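Local coordinates for protein tRNA (cytosine(38)-C(5))-methyltransferase (Schizosaccharomyces pombe, PDB 6FDF) that methylates C5 of cytosine 38 in the anticodon loop of tRNA(Asp), and less efficiently of tRNA(Glu), using S-adenosyl-L-methionine, at residues L222-I231 and F269-Y280. Numbering follows the deposited sequence.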
ATOM      1  N   LEU A 222      15.581  21.863   9.190  1.00 35.48           N
ATOM      2  CA  LEU A 222      15.358  22.820   8.106  1.00 35.78           C
ATOM      3  C   LEU A 222      16.632  23.580   7.753  1.00 42.13           C
ATOM      4  O   LEU A 222      16.848  23.926   6.582  1.00 39.65           O
ATOM      5  CB  LEU A 222      14.238  23.794   8.491  1.00 33.92           C
ATOM      6  CG  LEU A 222      12.812  23.236   8.439  1.00 36.68           C
ATOM      7  CD1 LEU A 222      11.811  24.196   9.060  1.00 36.02           C
ATOM      8  CD2 LEU A 222      12.422  22.924   7.001  1.00 43.11           C
ATOM      9  N   ASN A 223      17.486  23.853   8.741  1.00 38.76           N
ATOM     10  CA  ASN A 223      18.725  24.570   8.462  1.00 40.26           C
ATOM     11  C   ASN A 223      19.751  23.681   7.770  1.00 45.49           C
ATOM     12  O   ASN A 223      20.547  24.169   6.960  1.00 43.86           O
ATOM     13  CB  ASN A 223      19.306  25.143   9.752  1.00 44.71           C
ATOM     14  CG  ASN A 223      18.619  26.425  10.182  1.00 51.82           C
ATOM     15  OD1 ASN A 223      17.918  27.063   9.393  1.00 51.29           O
ATOM     16  ND2 ASN A 223      18.819  26.811  11.437  1.00 57.12           N
ATOM     17  N   LYS A 224      19.761  22.385   8.083  1.00 44.67           N
ATOM     18  CA  LYS A 224      20.768  21.488   7.530  1.00 43.90           C
ATOM     19  C   LYS A 224      20.383  20.939   6.160  1.00 37.39           C
ATOM     20  O   LYS A 224      21.233  20.863   5.264  1.00 44.73           O
ATOM     21  CB  LYS A 224      21.027  20.331   8.499  1.00 50.74           C
ATOM     22  CG  LYS A 224      22.175  19.424   8.087  1.00 52.39           C
ATOM     23  CD  LYS A 224      23.397  20.231   7.674  1.00 60.08           C
ATOM     24  CE  LYS A 224      24.644  19.765   8.411  1.00 66.60           C
ATOM     25  NZ  LYS A 224      24.889  18.312   8.209  1.00 59.44           N
ATOM     26  N   TRP A 225      19.124  20.542   5.980  1.00 37.10           N
ATOM     27  CA  TRP A 225      18.694  19.836   4.779  1.00 36.49           C
ATOM     28  C   TRP A 225      17.440  20.446   4.161  1.00 35.69           C
ATOM     29  O   TRP A 225      16.840  19.820   3.279  1.00 37.68           O
ATOM     30  CB  TRP A 225      18.423  18.354   5.073  1.00 38.44           C
ATOM     31  CG  TRP A 225      19.550  17.602   5.741  1.00 41.77           C
ATOM     32  CD1 TRP A 225      19.520  17.011   6.975  1.00 43.32           C
ATOM     33  CD2 TRP A 225      20.856  17.341   5.204  1.00 40.99           C
ATOM     34  NE1 TRP A 225      20.729  16.406   7.241  1.00 38.14           N
ATOM     35  CE2 TRP A 225      21.563  16.591   6.172  1.00 39.48           C
ATOM     36  CE3 TRP A 225      21.494  17.668   4.005  1.00 42.92           C
ATOM     37  CZ2 TRP A 225      22.877  16.167   5.975  1.00 39.21           C
ATOM     38  CZ3 TRP A 225      22.802  17.249   3.812  1.00 45.55           C
ATOM     39  CH2 TRP A 225      23.479  16.506   4.793  1.00 47.00           C
ATOM     40  N   GLY A 226      17.011  21.622   4.628  1.00 37.36           N
ATOM     41  CA  GLY A 226      15.678  22.110   4.304  1.00 42.70           C
ATOM     42  C   GLY A 226      15.413  22.301   2.823  1.00 39.53           C
ATOM     43  O   GLY A 226      14.273  22.158   2.373  1.00 38.47           O
ATOM     44  N   HIS A 227      16.452  22.604   2.039  1.00 41.16           N
ATOM     45  CA  HIS A 227      16.251  22.772   0.601  1.00 43.63           C
ATOM     46  C   HIS A 227      15.829  21.476  -0.085  1.00 43.99           C
ATOM     47  O   HIS A 227      15.343  21.522  -1.219  1.00 45.75           O
ATOM     48  CB  HIS A 227      17.516  23.337  -0.050  1.00 50.01           C
ATOM     49  CG  HIS A 227      17.809  24.755   0.336  1.00 53.99           C
ATOM     50  ND1 HIS A 227      18.786  25.093   1.248  1.00 57.61           N
ATOM     51  CD2 HIS A 227      17.240  25.920  -0.055  1.00 56.15           C
ATOM     52  CE1 HIS A 227      18.813  26.406   1.393  1.00 60.73           C
ATOM     53  NE2 HIS A 227      17.884  26.932   0.615  1.00 57.60           N
ATOM     54  N   GLN A 228      15.998  20.325   0.570  1.00 37.10           N
ATOM     55  CA  GLN A 228      15.605  19.052  -0.023  1.00 38.80           C
ATOM     56  C   GLN A 228      14.130  18.714   0.178  1.00 38.21           C
ATOM     57  O   GLN A 228      13.637  17.770  -0.453  1.00 39.87           O
ATOM     58  CB  GLN A 228      16.482  17.923   0.529  1.00 43.81           C
ATOM     59  CG  GLN A 228      17.794  17.755  -0.230  1.00 51.44           C
ATOM     60  CD  GLN A 228      19.012  18.161   0.572  1.00 68.47           C
ATOM     61  OE1 GLN A 228      19.133  19.305   1.008  1.00 79.06           O
ATOM     62  NE2 GLN A 228      19.933  17.223   0.758  1.00 72.76           N
ATOM     63  N   PHE A 229      13.421  19.422   1.055  1.00 34.56           N
ATOM     64  CA  PHE A 229      12.001  19.156   1.245  1.00 36.73           C
ATOM     65  C   PHE A 229      11.204  19.547   0.007  1.00 38.94           C
ATOM     66  O   PHE A 229      11.495  20.553  -0.645  1.00 42.19           O
ATOM     67  CB  PHE A 229      11.450  19.931   2.445  1.00 36.97           C
ATOM     68  CG  PHE A 229      11.734  19.295   3.776  1.00 33.15           C
ATOM     69  CD1 PHE A 229      11.162  18.081   4.116  1.00 35.33           C
ATOM     70  CD2 PHE A 229      12.526  19.946   4.712  1.00 36.82           C
ATOM     71  CE1 PHE A 229      11.408  17.500   5.358  1.00 30.46           C
ATOM     72  CE2 PHE A 229      12.774  19.378   5.949  1.00 38.31           C
ATOM     73  CZ  PHE A 229      12.207  18.152   6.273  1.00 33.99           C
ATOM     74  N   ASP A 230      10.176  18.759  -0.293  1.00 37.58           N
ATOM     75  CA  ASP A 230       9.105  19.182  -1.189  1.00 35.66           C
ATOM     76  C   ASP A 230       7.994  19.782  -0.337  1.00 34.23           C
ATOM     77  O   ASP A 230       7.414  19.090   0.507  1.00 35.38           O
ATOM     78  CB  ASP A 230       8.576  18.009  -2.013  1.00 37.02           C
ATOM     79  CG  ASP A 230       7.433  18.410  -2.930  1.00 41.72           C
ATOM     80  OD1 ASP A 230       7.685  19.144  -3.906  1.00 44.00           O
ATOM     81  OD2 ASP A 230       6.281  17.992  -2.676  1.00 40.07           O
ATOM     82  N   ILE A 231       7.707  21.067  -0.548  1.00 35.53           N
ATOM     83  CA  ILE A 231       6.730  21.792   0.256  1.00 37.69           C
ATOM     84  C   ILE A 231       5.442  21.920  -0.544  1.00 35.99           C
ATOM     85  O   ILE A 231       5.460  22.385  -1.691  1.00 38.16           O
ATOM     86  CB  ILE A 231       7.263  23.175   0.664  1.00 37.88           C
ATOM     87  CG1 ILE A 231       8.535  23.032   1.506  1.00 35.00           C
ATOM     88  CG2 ILE A 231       6.196  23.956   1.425  1.00 36.84           C
ATOM     89  CD1 ILE A 231       9.230  24.348   1.792  1.00 33.59           C
ATOM     90  N   PHE A 269      11.550  31.141   2.023  1.00 39.96           N
ATOM     91  CA  PHE A 269      12.427  30.149   2.640  1.00 38.50           C
ATOM     92  C   PHE A 269      13.794  30.746   2.956  1.00 40.88           C
ATOM     93  O   PHE A 269      14.351  30.504   4.033  1.00 42.21           O
ATOM     94  CB  PHE A 269      12.563  28.928   1.732  1.00 39.19           C
ATOM     95  CG  PHE A 269      13.154  27.723   2.421  1.00 41.08           C
ATOM     96  CD1 PHE A 269      14.530  27.587   2.551  1.00 44.61           C
ATOM     97  CD2 PHE A 269      12.336  26.737   2.942  1.00 40.68           C
ATOM     98  CE1 PHE A 269      15.082  26.484   3.189  1.00 44.80           C
ATOM     99  CE2 PHE A 269      12.880  25.626   3.584  1.00 43.31           C
ATOM    100  CZ  PHE A 269      14.257  25.504   3.703  1.00 40.82           C
ATOM    101  N   GLU A 270      14.347  31.539   2.030  1.00 42.16           N
ATOM    102  CA  GLU A 270      15.631  32.182   2.290  1.00 42.05           C
ATOM    103  C   GLU A 270      15.499  33.300   3.315  1.00 49.26           C
ATOM    104  O   GLU A 270      16.442  33.562   4.071  1.00 50.73           O
ATOM    105  CB  GLU A 270      16.223  32.724   0.986  1.00 49.41           C
ATOM    106  CG  GLU A 270      16.479  31.662  -0.076  1.00 52.17           C
ATOM    107  CD  GLU A 270      17.327  30.503   0.430  1.00 61.68           C
ATOM    108  OE1 GLU A 270      18.226  30.732   1.268  1.00 63.07           O
ATOM    109  OE2 GLU A 270      17.087  29.361  -0.012  1.00 62.58           O
ATOM    110  N   ARG A 271      14.342  33.965   3.352  1.00 45.85           N
ATOM    111  CA  ARG A 271      14.144  35.069   4.286  1.00 47.05           C
ATOM    112  C   ARG A 271      14.081  34.566   5.722  1.00 47.39           C
ATOM    113  O   ARG A 271      14.829  35.036   6.589  1.00 48.52           O
ATOM    114  CB  ARG A 271      12.874  35.838   3.914  1.00 45.28           C
ATOM    115  CG  ARG A 271      13.010  36.644   2.623  1.00 49.19           C
ATOM    116  CD  ARG A 271      11.723  37.364   2.238  1.00 45.91           C
ATOM    117  NE  ARG A 271      11.938  38.265   1.104  1.00 50.38           N
ATOM    118  CZ  ARG A 271      10.965  38.796   0.368  1.00 60.33           C
ATOM    119  NH1 ARG A 271       9.694  38.515   0.633  1.00 56.49           N
ATOM    120  NH2 ARG A 271      11.262  39.609  -0.637  1.00 55.97           N
ATOM    121  N   ASN A 272      13.179  33.616   5.989  1.00 45.84           N
ATOM    122  CA  ASN A 272      13.034  33.016   7.315  1.00 48.37           C
ATOM    123  C   ASN A 272      12.208  31.744   7.119  1.00 42.07           C
ATOM    124  O   ASN A 272      10.977  31.812   7.075  1.00 44.78           O
ATOM    125  CB  ASN A 272      12.373  33.974   8.296  1.00 50.00           C
ATOM    126  CG  ASN A 272      12.043  33.321   9.632  1.00 58.26           C
ATOM    127  OD1 ASN A 272      12.498  32.216   9.936  1.00 55.50           O
ATOM    128  ND2 ASN A 272      11.246  34.010  10.440  1.00 67.40           N
ATOM    129  N   ARG A 273      12.893  30.603   6.999  1.00 41.27           N
ATOM    130  CA  ARG A 273      12.206  29.351   6.709  1.00 37.59           C
ATOM    131  C   ARG A 273      11.290  28.912   7.843  1.00 36.15           C
ATOM    132  O   ARG A 273      10.368  28.124   7.608  1.00 39.82           O
ATOM    133  CB  ARG A 273      13.223  28.250   6.391  1.00 39.18           C
ATOM    134  CG  ARG A 273      14.206  27.957   7.519  1.00 45.99           C
ATOM    135  CD  ARG A 273      15.443  27.240   7.004  1.00 41.53           C
ATOM    136  NE  ARG A 273      16.281  28.130   6.205  1.00 42.97           N
ATOM    137  CZ  ARG A 273      17.313  27.731   5.468  1.00 47.67           C
ATOM    138  NH1 ARG A 273      17.648  26.448   5.418  1.00 43.58           N
ATOM    139  NH2 ARG A 273      18.012  28.619   4.774  1.00 52.48           N
ATOM    140  N   MET A 274      11.506  29.404   9.064  1.00 41.70           N
ATOM    141  CA  MET A 274      10.604  29.041  10.152  1.00 44.45           C
ATOM    142  C   MET A 274       9.265  29.760  10.055  1.00 42.55           C
ATOM    143  O   MET A 274       8.279  29.288  10.630  1.00 42.74           O
ATOM    144  CB  MET A 274      11.254  29.327  11.507  1.00 46.80           C
ATOM    145  CG  MET A 274      12.536  28.547  11.749  1.00 43.70           C
ATOM    146  SD  MET A 274      12.334  26.795  11.391  1.00 48.09           S
ATOM    147  CE  MET A 274      11.286  26.304  12.756  1.00 40.29           C
ATOM    148  N   ALA A 275       9.203  30.883   9.340  1.00 38.77           N
ATOM    149  CA  ALA A 275       7.954  31.620   9.195  1.00 43.21           C
ATOM    150  C   ALA A 275       6.988  30.954   8.225  1.00 41.07           C
ATOM    151  O   ALA A 275       5.829  31.376   8.136  1.00 43.57           O
ATOM    152  CB  ALA A 275       8.235  33.050   8.734  1.00 48.79           C
ATOM    153  N   LEU A 276       7.436  29.929   7.501  1.00 37.73           N
ATOM    154  CA  LEU A 276       6.552  29.153   6.645  1.00 37.42           C
ATOM    155  C   LEU A 276       5.640  28.226   7.431  1.00 39.36           C
ATOM    156  O   LEU A 276       4.704  27.672   6.841  1.00 38.78           O
ATOM    157  CB  LEU A 276       7.370  28.329   5.650  1.00 38.28           C
ATOM    158  CG  LEU A 276       8.058  29.141   4.553  1.00 41.72           C
ATOM    159  CD1 LEU A 276       9.061  28.275   3.803  1.00 42.33           C
ATOM    160  CD2 LEU A 276       7.022  29.730   3.604  1.00 40.04           C
ATOM    161  N   GLN A 277       5.893  28.040   8.729  1.00 36.04           N
ATOM    162  CA  GLN A 277       5.062  27.188   9.580  1.00 37.56           C
ATOM    163  C   GLN A 277       4.916  25.800   8.964  1.00 36.21           C
ATOM    164  O   GLN A 277       3.811  25.297   8.745  1.00 36.28           O
ATOM    165  CB  GLN A 277       3.694  27.827   9.831  1.00 38.67           C
ATOM    166  CG  GLN A 277       3.752  29.242  10.375  1.00 43.29           C
ATOM    167  CD  GLN A 277       2.370  29.827  10.603  1.00 56.46           C
ATOM    168  OE1 GLN A 277       2.022  30.864  10.039  1.00 70.95           O
ATOM    169  NE2 GLN A 277       1.570  29.156  11.424  1.00 58.78           N
ATOM    170  N   LEU A 278       6.060  25.180   8.678  1.00 33.63           N
ATOM    171  CA  LEU A 278       6.085  23.877   8.032  1.00 32.61           C
ATOM    172  C   LEU A 278       5.860  22.782   9.063  1.00 34.27           C
ATOM    173  O   LEU A 278       6.501  22.775  10.120  1.00 32.67           O
ATOM    174  CB  LEU A 278       7.428  23.668   7.333  1.00 33.32           C
ATOM    175  CG  LEU A 278       7.732  24.667   6.218  1.00 33.56           C
ATOM    176  CD1 LEU A 278       9.231  24.740   5.950  1.00 36.02           C
ATOM    177  CD2 LEU A 278       6.991  24.271   4.959  1.00 36.01           C
ATOM    178  N   ARG A 279       4.969  21.846   8.746  1.00 31.53           N
ATOM    179  CA  ARG A 279       4.721  20.696   9.601  1.00 30.67           C
ATOM    180  C   ARG A 279       4.662  19.430   8.761  1.00 30.31           C
ATOM    181  O   ARG A 279       4.385  19.473   7.560  1.00 32.67           O
ATOM    182  CB  ARG A 279       3.415  20.847  10.400  1.00 34.23           C
ATOM    183  CG  ARG A 279       2.123  20.768   9.578  1.00 36.54           C
ATOM    184  CD  ARG A 279       0.929  20.662  10.534  1.00 39.44           C
ATOM    185  NE  ARG A 279      -0.388  20.732   9.896  1.00 34.03           N
ATOM    186  CZ  ARG A 279      -1.032  19.680   9.391  1.00 35.64           C
ATOM    187  NH1 ARG A 279      -0.470  18.476   9.415  1.00 34.06           N
ATOM    188  NH2 ARG A 279      -2.238  19.833   8.852  1.00 35.24           N
ATOM    189  N   TYR A 280       4.926  18.293   9.408  1.00 30.03           N
ATOM    190  CA  TYR A 280       4.647  17.006   8.790  1.00 28.30           C
ATOM    191  C   TYR A 280       3.140  16.788   8.714  1.00 29.76           C
ATOM    192  O   TYR A 280       2.376  17.320   9.523  1.00 34.22           O
ATOM    193  CB  TYR A 280       5.298  15.872   9.591  1.00 30.60           C
ATOM    194  CG  TYR A 280       6.799  16.015   9.698  1.00 33.20           C
ATOM    195  CD1 TYR A 280       7.619  15.738   8.606  1.00 30.84           C
ATOM    196  CD2 TYR A 280       7.400  16.424  10.885  1.00 33.23           C
ATOM    197  CE1 TYR A 280       8.994  15.878   8.688  1.00 29.52           C
ATOM    198  CE2 TYR A 280       8.778  16.561  10.978  1.00 31.97           C
ATOM    199  CZ  TYR A 280       9.569  16.282   9.877  1.00 37.77           C
ATOM    200  OH  TYR A 280      10.940  16.418   9.960  1.00 37.72           O
TER
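His227 and Glu270 meet in a histidine–carboxylate hydrogen bond, in which NE2 donates to OE2 over 2.6 Å at a nearly straight 163°. Glu270 accepts with the syn lone pair of OE2, its chain bent at chi2; OE2 lies at the edge of the imidazole, essentially in its plane, and the ring and carboxylate planes are nearly coplanar. Phe269 CE1 lies over one face of the same imidazole, toward its rim and 3.8 Å from His227 NE2, the two rings being oblique to each other. A second donor reaches a carbonyl of helix 219-225: Arg273 NH1 bonds to Leu222 O at 2.9 Å, the oxygen lying in the guanidinium plane but the donor tilted 34° from that of the carbonyl. Leu222 O also takes a weak bond from Gly226 N, so two donors share this carbonyl. The Arg273 chain bends at chi3 (71°), and its guanidinium lies between the Phe269 ring on one face and Asn223 OD1 on the other. In this region, remote from the S-adenosylhomocysteine pocket and consistent with the small target-recognition lobe of C5-methyltransferases, helices 219-225 and 265-272 pack beside a three-stranded mixed sheet with 256-258 in the middle, flanked by 231-232 and 278-279. Leu278 joins the helix to the sheet: its CD1 packs 3.8 Å from Leu222 CD2, while its CD2 lies 3.6 Å from Ile231 CG2. Met274 SD adds a 3.5 Å contact to Leu222 CD1. Deeper in, Phe269 CZ presses on the backbone of Gly226, 3.5 Å from its carbonyl carbon, and Arg273 CB sits over the centre of the phenyl ring. On strand 278-279, Arg279 NH1 forms a salt bridge with Glu285.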